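Long-range contact in ketosynthase (Streptomyces sp. MSC090213JE08, PDB 6KXD), which probably catalyses the condensation of an acyl-ACP with malonyl-ACP as the ketosynthase subunit of a highly reducing type II polyketide synthase: residues Thr108-Leu122 / Met135-Ser149. Residues are numbered along the deposited sequence; the frame is centred on the assembly and turned at random.
Sequences TVGTTDGESHDIAVL and MDPVLARRINAGRLS
With CG set between its backbone N and carbonyl carbon (chi1 79°) and the chain extended from there to NE, Arg142 brings its guanidinium edge to Asp118, whose CG stands anti to its own carbonyl carbon (chi1 -69°). The grip is side-on: Arg142 NE reaches Asp118 OD2 at 2.8 Å and nearly straight, Arg142 NH2 reaches Asp118 OD1 at 3.1 Å. The carboxylate and guanidinium planes lie 62° apart, and both oxygens are met from above the carboxylate plane. Leu139 CD2 lies against one face of the guanidinium, while NH1 bonds to Asp73 O. With an alanine at Arg142, the buried Asp118 carboxylate would probably lose both bonds and its counter-charge. Beyond the salt bridge, Leu122 and Leu139 run antiparallel alongside one another, Leu122 CD2 3.6 Å from Leu139 CB, and Leu122 CD1 meets Ile143 CG2. Toward strand 105-110, Leu148 CD1 presses on Thr111 CB at a tight 3.4 Å. A water accepts from Glu115 N and donates to Ile143 O, and the Glu115 carboxylate turns to the backbone N of Ala78 and Gly79. In this thiolase-like fold, helix 116-129 is thus tied to 135-149 by aliphatic contacts and an ion pair that the burial of its carboxylate may strengthen.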
loop_
_atom_site.group_PDB
_atom_site.type_symbol
_atom_site.label_atom_id
_atom_site.label_comp_id
_atom_site.label_asym_id
_atom_site.label_seq_id
_atom_site.Cartn_x
_atom_site.Cartn_y
_atom_site.Cartn_z
ATOM N N THR A 108 3.476 -6.975 5.905
ATOM C CA THR A 108 3.067 -5.734 5.284
ATOM C C THR A 108 4.347 -4.991 4.918
ATOM O O THR A 108 5.175 -4.708 5.795
ATOM C CB THR A 108 2.047 -5.019 6.169
ATOM O OG1 THR A 108 1.732 -3.758 5.580
ATOM C CG2 THR A 108 2.549 -4.834 7.573
ATOM N N VAL A 109 4.514 -4.857 3.598
ATOM C CA VAL A 109 5.641 -4.283 2.962
ATOM C C VAL A 109 5.165 -3.019 2.261
ATOM O O VAL A 109 4.285 -3.058 1.434
ATOM C CB VAL A 109 6.300 -5.222 1.946
ATOM C CG1 VAL A 109 7.484 -4.531 1.304
ATOM C CG2 VAL A 109 6.740 -6.524 2.597
ATOM N N GLY A 110 5.833 -1.927 2.571
ATOM C CA GLY A 110 5.586 -0.670 1.916
ATOM C C GLY A 110 6.389 -0.568 0.644
ATOM O O GLY A 110 7.472 -1.116 0.556
ATOM N N THR A 111 5.893 0.182 -0.337
ATOM C CA THR A 111 6.660 0.465 -1.521
ATOM C C THR A 111 6.186 1.751 -2.186
ATOM O O THR A 111 5.012 2.111 -2.079
ATOM C CB THR A 111 6.599 -0.673 -2.546
ATOM O OG1 THR A 111 7.738 -0.474 -3.378
ATOM C CG2 THR A 111 5.372 -0.678 -3.413
ATOM N N THR A 112 7.111 2.402 -2.908
ATOM C CA THR A 112 6.719 3.551 -3.739
ATOM C C THR A 112 6.509 3.088 -5.169
ATOM O O THR A 112 5.505 3.357 -5.771
ATOM C CB THR A 112 7.782 4.658 -3.660
ATOM O OG1 THR A 112 7.880 5.102 -2.298
ATOM C CG2 THR A 112 7.501 5.798 -4.611
ATOM N N ASP A 113 7.551 2.410 -5.703
ATOM C CA ASP A 113 7.723 2.133 -7.117
ATOM C C ASP A 113 7.654 0.641 -7.412
ATOM O O ASP A 113 7.334 0.263 -8.527
ATOM C CB ASP A 113 9.046 2.692 -7.636
ATOM C CG ASP A 113 9.052 4.207 -7.600
ATOM O OD1 ASP A 113 8.063 4.790 -8.110
ATOM O OD2 ASP A 113 9.990 4.762 -7.003
ATOM N N GLY A 114 7.786 -0.194 -6.385
ATOM C CA GLY A 114 7.701 -1.626 -6.656
ATOM C C GLY A 114 8.702 -2.005 -7.733
ATOM O O GLY A 114 9.846 -1.507 -7.708
ATOM N N GLU A 115 8.258 -2.832 -8.689
ATOM C CA GLU A 115 9.145 -3.312 -9.771
ATOM C C GLU A 115 9.019 -2.392 -10.980
ATOM O O GLU A 115 8.829 -2.836 -12.106
ATOM C CB GLU A 115 8.794 -4.750 -10.123
ATOM C CG GLU A 115 8.872 -5.669 -8.930
ATOM C CD GLU A 115 10.154 -5.799 -8.128
ATOM O OE1 GLU A 115 10.173 -6.726 -7.258
ATOM O OE2 GLU A 115 11.124 -4.983 -8.323
ATOM N N SER A 116 9.079 -1.076 -10.736
ATOM C CA SER A 116 8.942 -0.168 -11.844
ATOM C C SER A 116 10.109 -0.330 -12.847
ATOM O O SER A 116 9.949 -0.033 -14.007
ATOM C CB SER A 116 8.771 1.247 -11.350
ATOM O OG SER A 116 7.397 1.446 -10.952
ATOM N N HIS A 117 11.255 -0.809 -12.381
ATOM C CA HIS A 117 12.354 -1.141 -13.278
ATOM C C HIS A 117 11.931 -2.216 -14.275
ATOM O O HIS A 117 12.217 -2.094 -15.449
ATOM C CB HIS A 117 13.607 -1.551 -12.502
ATOM C CG HIS A 117 14.713 -1.964 -13.417
ATOM N ND1 HIS A 117 15.311 -1.071 -14.303
ATOM C CD2 HIS A 117 15.313 -3.158 -13.601
ATOM C CE1 HIS A 117 16.251 -1.705 -14.983
ATOM N NE2 HIS A 117 16.239 -3.000 -14.593
ATOM N N ASP A 118 11.283 -3.294 -13.791
ATOM C CA ASP A 118 10.730 -4.331 -14.651
ATOM C C ASP A 118 9.738 -3.733 -15.638
ATOM O O ASP A 118 9.665 -4.162 -16.772
ATOM C CB ASP A 118 10.125 -5.480 -13.828
ATOM C CG ASP A 118 11.174 -6.286 -13.095
ATOM O OD1 ASP A 118 12.308 -6.320 -13.585
ATOM O OD2 ASP A 118 10.842 -6.889 -12.055
ATOM N N ILE A 119 8.904 -2.766 -15.203
ATOM C CA ILE A 119 7.949 -2.146 -16.112
ATOM C C ILE A 119 8.743 -1.474 -17.250
ATOM O O ILE A 119 8.347 -1.599 -18.422
ATOM C CB ILE A 119 7.022 -1.134 -15.402
ATOM C CG1 ILE A 119 6.123 -1.862 -14.391
ATOM C CG2 ILE A 119 6.191 -0.355 -16.388
ATOM C CD1 ILE A 119 5.202 -0.945 -13.620
ATOM N N ALA A 120 9.826 -0.809 -16.881
ATOM C CA ALA A 120 10.650 -0.067 -17.884
ATOM C C ALA A 120 11.242 -1.078 -18.878
ATOM O O ALA A 120 11.095 -0.941 -20.083
ATOM C CB ALA A 120 11.712 0.717 -17.182
ATOM N N VAL A 121 11.736 -2.176 -18.340
ATOM C CA VAL A 121 12.337 -3.194 -19.206
ATOM C C VAL A 121 11.300 -3.796 -20.135
ATOM O O VAL A 121 11.570 -4.048 -21.344
ATOM C CB VAL A 121 13.062 -4.263 -18.380
ATOM C CG1 VAL A 121 13.498 -5.414 -19.277
ATOM C CG2 VAL A 121 14.232 -3.717 -17.590
ATOM N N LEU A 122 10.086 -4.021 -19.623
ATOM C CA LEU A 122 8.987 -4.436 -20.477
ATOM C C LEU A 122 8.757 -3.453 -21.621
ATOM O O LEU A 122 8.530 -3.869 -22.767
ATOM C CB LEU A 122 7.695 -4.578 -19.666
ATOM C CG LEU A 122 7.573 -5.857 -18.851
ATOM C CD1 LEU A 122 6.493 -5.705 -17.786
ATOM C CD2 LEU A 122 7.252 -7.001 -19.773
ATOM N N MET A 135 7.198 -8.603 -25.282
ATOM C CA MET A 135 7.355 -8.441 -23.856
ATOM C C MET A 135 7.423 -9.808 -23.155
ATOM O O MET A 135 6.689 -10.721 -23.484
ATOM C CB MET A 135 6.202 -7.596 -23.323
ATOM C CG MET A 135 6.440 -6.162 -23.654
ATOM S SD MET A 135 5.208 -5.091 -22.933
ATOM C CE MET A 135 3.701 -5.624 -23.734
ATOM N N ASP A 136 8.325 -9.891 -22.178
ATOM C CA ASP A 136 8.585 -11.118 -21.436
ATOM C C ASP A 136 7.459 -11.383 -20.432
ATOM O O ASP A 136 7.247 -10.593 -19.511
ATOM C CB ASP A 136 9.954 -11.021 -20.774
ATOM C CG ASP A 136 10.386 -12.255 -20.002
ATOM O OD1 ASP A 136 9.623 -13.246 -19.963
ATOM O OD2 ASP A 136 11.468 -12.211 -19.435
ATOM N N PRO A 137 6.756 -12.536 -20.520
ATOM C CA PRO A 137 5.742 -12.902 -19.526
ATOM C C PRO A 137 6.304 -12.897 -18.101
ATOM O O PRO A 137 5.566 -12.616 -17.170
ATOM C CB PRO A 137 5.311 -14.305 -19.961
ATOM C CG PRO A 137 5.521 -14.260 -21.452
ATOM C CD PRO A 137 6.853 -13.559 -21.586
ATOM N N VAL A 138 7.581 -13.240 -17.943
ATOM C CA VAL A 138 8.163 -13.427 -16.635
ATOM C C VAL A 138 8.206 -12.071 -15.927
ATOM O O VAL A 138 7.907 -11.966 -14.737
ATOM C CB VAL A 138 9.540 -14.105 -16.702
ATOM C CG1 VAL A 138 10.379 -13.852 -15.476
ATOM C CG2 VAL A 138 9.370 -15.595 -16.938
ATOM N N LEU A 139 8.565 -11.044 -16.685
ATOM C CA LEU A 139 8.523 -9.693 -16.200
ATOM C C LEU A 139 7.095 -9.254 -15.914
ATOM O O LEU A 139 6.851 -8.678 -14.822
ATOM C CB LEU A 139 9.135 -8.747 -17.233
ATOM C CG LEU A 139 10.648 -8.804 -17.367
ATOM C CD1 LEU A 139 11.137 -7.717 -18.313
ATOM C CD2 LEU A 139 11.303 -8.646 -16.027
ATOM N N ALA A 140 6.191 -9.474 -16.853
ATOM C CA ALA A 140 4.861 -8.920 -16.702
ATOM C C ALA A 140 4.190 -9.567 -15.493
ATOM O O ALA A 140 3.413 -8.943 -14.860
ATOM C CB ALA A 140 4.038 -9.078 -17.953
ATOM N N ARG A 141 4.548 -10.809 -15.158
ATOM C CA ARG A 141 3.896 -11.492 -14.010
ATOM C C ARG A 141 4.323 -10.938 -12.642
ATOM O O ARG A 141 3.676 -11.213 -11.657
ATOM C CB ARG A 141 4.234 -12.980 -14.062
ATOM C CG ARG A 141 3.362 -13.678 -15.087
ATOM C CD ARG A 141 3.983 -15.013 -15.448
ATOM N NE ARG A 141 3.305 -15.540 -16.616
ATOM C CZ ARG A 141 3.762 -16.546 -17.337
ATOM N NH1 ARG A 141 4.952 -17.050 -17.068
ATOM N NH2 ARG A 141 3.024 -17.031 -18.310
ATOM N N ARG A 142 5.427 -10.205 -12.559
ATOM C CA ARG A 142 5.944 -9.879 -11.295
ATOM C C ARG A 142 5.901 -8.376 -10.968
ATOM O O ARG A 142 6.508 -8.011 -10.004
ATOM C CB ARG A 142 7.346 -10.453 -11.210
ATOM C CG ARG A 142 8.404 -9.630 -11.919
ATOM C CD ARG A 142 9.657 -10.479 -11.994
ATOM N NE ARG A 142 10.762 -9.645 -12.449
ATOM C CZ ARG A 142 11.906 -10.128 -12.906
ATOM N NH1 ARG A 142 12.015 -11.429 -13.142
ATOM N NH2 ARG A 142 12.916 -9.308 -13.113
ATOM N N ILE A 143 5.220 -7.558 -11.779
ATOM C CA ILE A 143 5.279 -6.088 -11.657
ATOM C C ILE A 143 4.280 -5.551 -10.628
ATOM O O ILE A 143 4.401 -4.420 -10.246
ATOM C CB ILE A 143 5.063 -5.380 -13.012
ATOM C CG1 ILE A 143 3.740 -5.779 -13.653
ATOM C CG2 ILE A 143 6.260 -5.644 -13.937
ATOM C CD1 ILE A 143 3.158 -4.754 -14.569
ATOM N N ASN A 144 3.353 -6.363 -10.162
ATOM C CA ASN A 144 2.281 -5.804 -9.294
ATOM C C ASN A 144 2.770 -5.801 -7.851
ATOM O O ASN A 144 3.366 -6.776 -7.353
ATOM C CB ASN A 144 0.961 -6.533 -9.508
ATOM C CG ASN A 144 0.464 -6.412 -10.931
ATOM O OD1 ASN A 144 0.619 -5.372 -11.561
ATOM N ND2 ASN A 144 -0.087 -7.489 -11.450
ATOM N N ALA A 145 2.504 -4.693 -7.157
ATOM C CA ALA A 145 3.097 -4.391 -5.897
ATOM C C ALA A 145 2.702 -5.405 -4.809
ATOM O O ALA A 145 3.460 -5.594 -3.880
ATOM C CB ALA A 145 2.697 -2.982 -5.479
ATOM N N GLY A 146 1.550 -6.050 -4.960
ATOM C CA GLY A 146 1.035 -6.997 -3.989
ATOM C C GLY A 146 2.021 -8.116 -3.786
ATOM O O GLY A 146 2.137 -8.696 -2.717
ATOM N N ARG A 147 2.747 -8.397 -4.861
ATOM C CA ARG A 147 3.699 -9.482 -4.829
ATOM C C ARG A 147 4.823 -9.278 -3.793
ATOM O O ARG A 147 5.339 -10.248 -3.269
ATOM C CB ARG A 147 4.151 -9.728 -6.271
ATOM C CG ARG A 147 5.250 -10.767 -6.372
ATOM C CD ARG A 147 5.634 -10.990 -7.826
ATOM N NE ARG A 147 4.551 -11.671 -8.484
ATOM C CZ ARG A 147 4.593 -12.884 -8.978
ATOM N NH1 ARG A 147 5.732 -13.550 -9.021
ATOM N NH2 ARG A 147 3.484 -13.384 -9.490
ATOM N N LEU A 148 5.209 -8.033 -3.461
ATOM C CA LEU A 148 6.257 -7.793 -2.542
ATOM C C LEU A 148 5.986 -8.435 -1.189
ATOM O O LEU A 148 6.932 -8.806 -0.498
ATOM C CB LEU A 148 6.439 -6.295 -2.314
ATOM C CG LEU A 148 6.810 -5.475 -3.545
ATOM C CD1 LEU A 148 7.047 -4.029 -3.140
ATOM C CD2 LEU A 148 8.035 -6.047 -4.229
ATOM N N SER A 149 4.704 -8.507 -0.802
ATOM C CA SER A 149 4.296 -9.076 0.456
ATOM C C SER A 149 4.160 -10.579 0.357
ATOM O O SER A 149 4.632 -11.271 1.237
ATOM C CB SER A 149 2.988 -8.408 0.931
ATOM O OG SER A 149 3.356 -7.206 1.560
HETATM O O HOH W 1 5.731 -3.978 -7.948
HETATM O O HOH W 2 8.306 -8.501 -7.107
#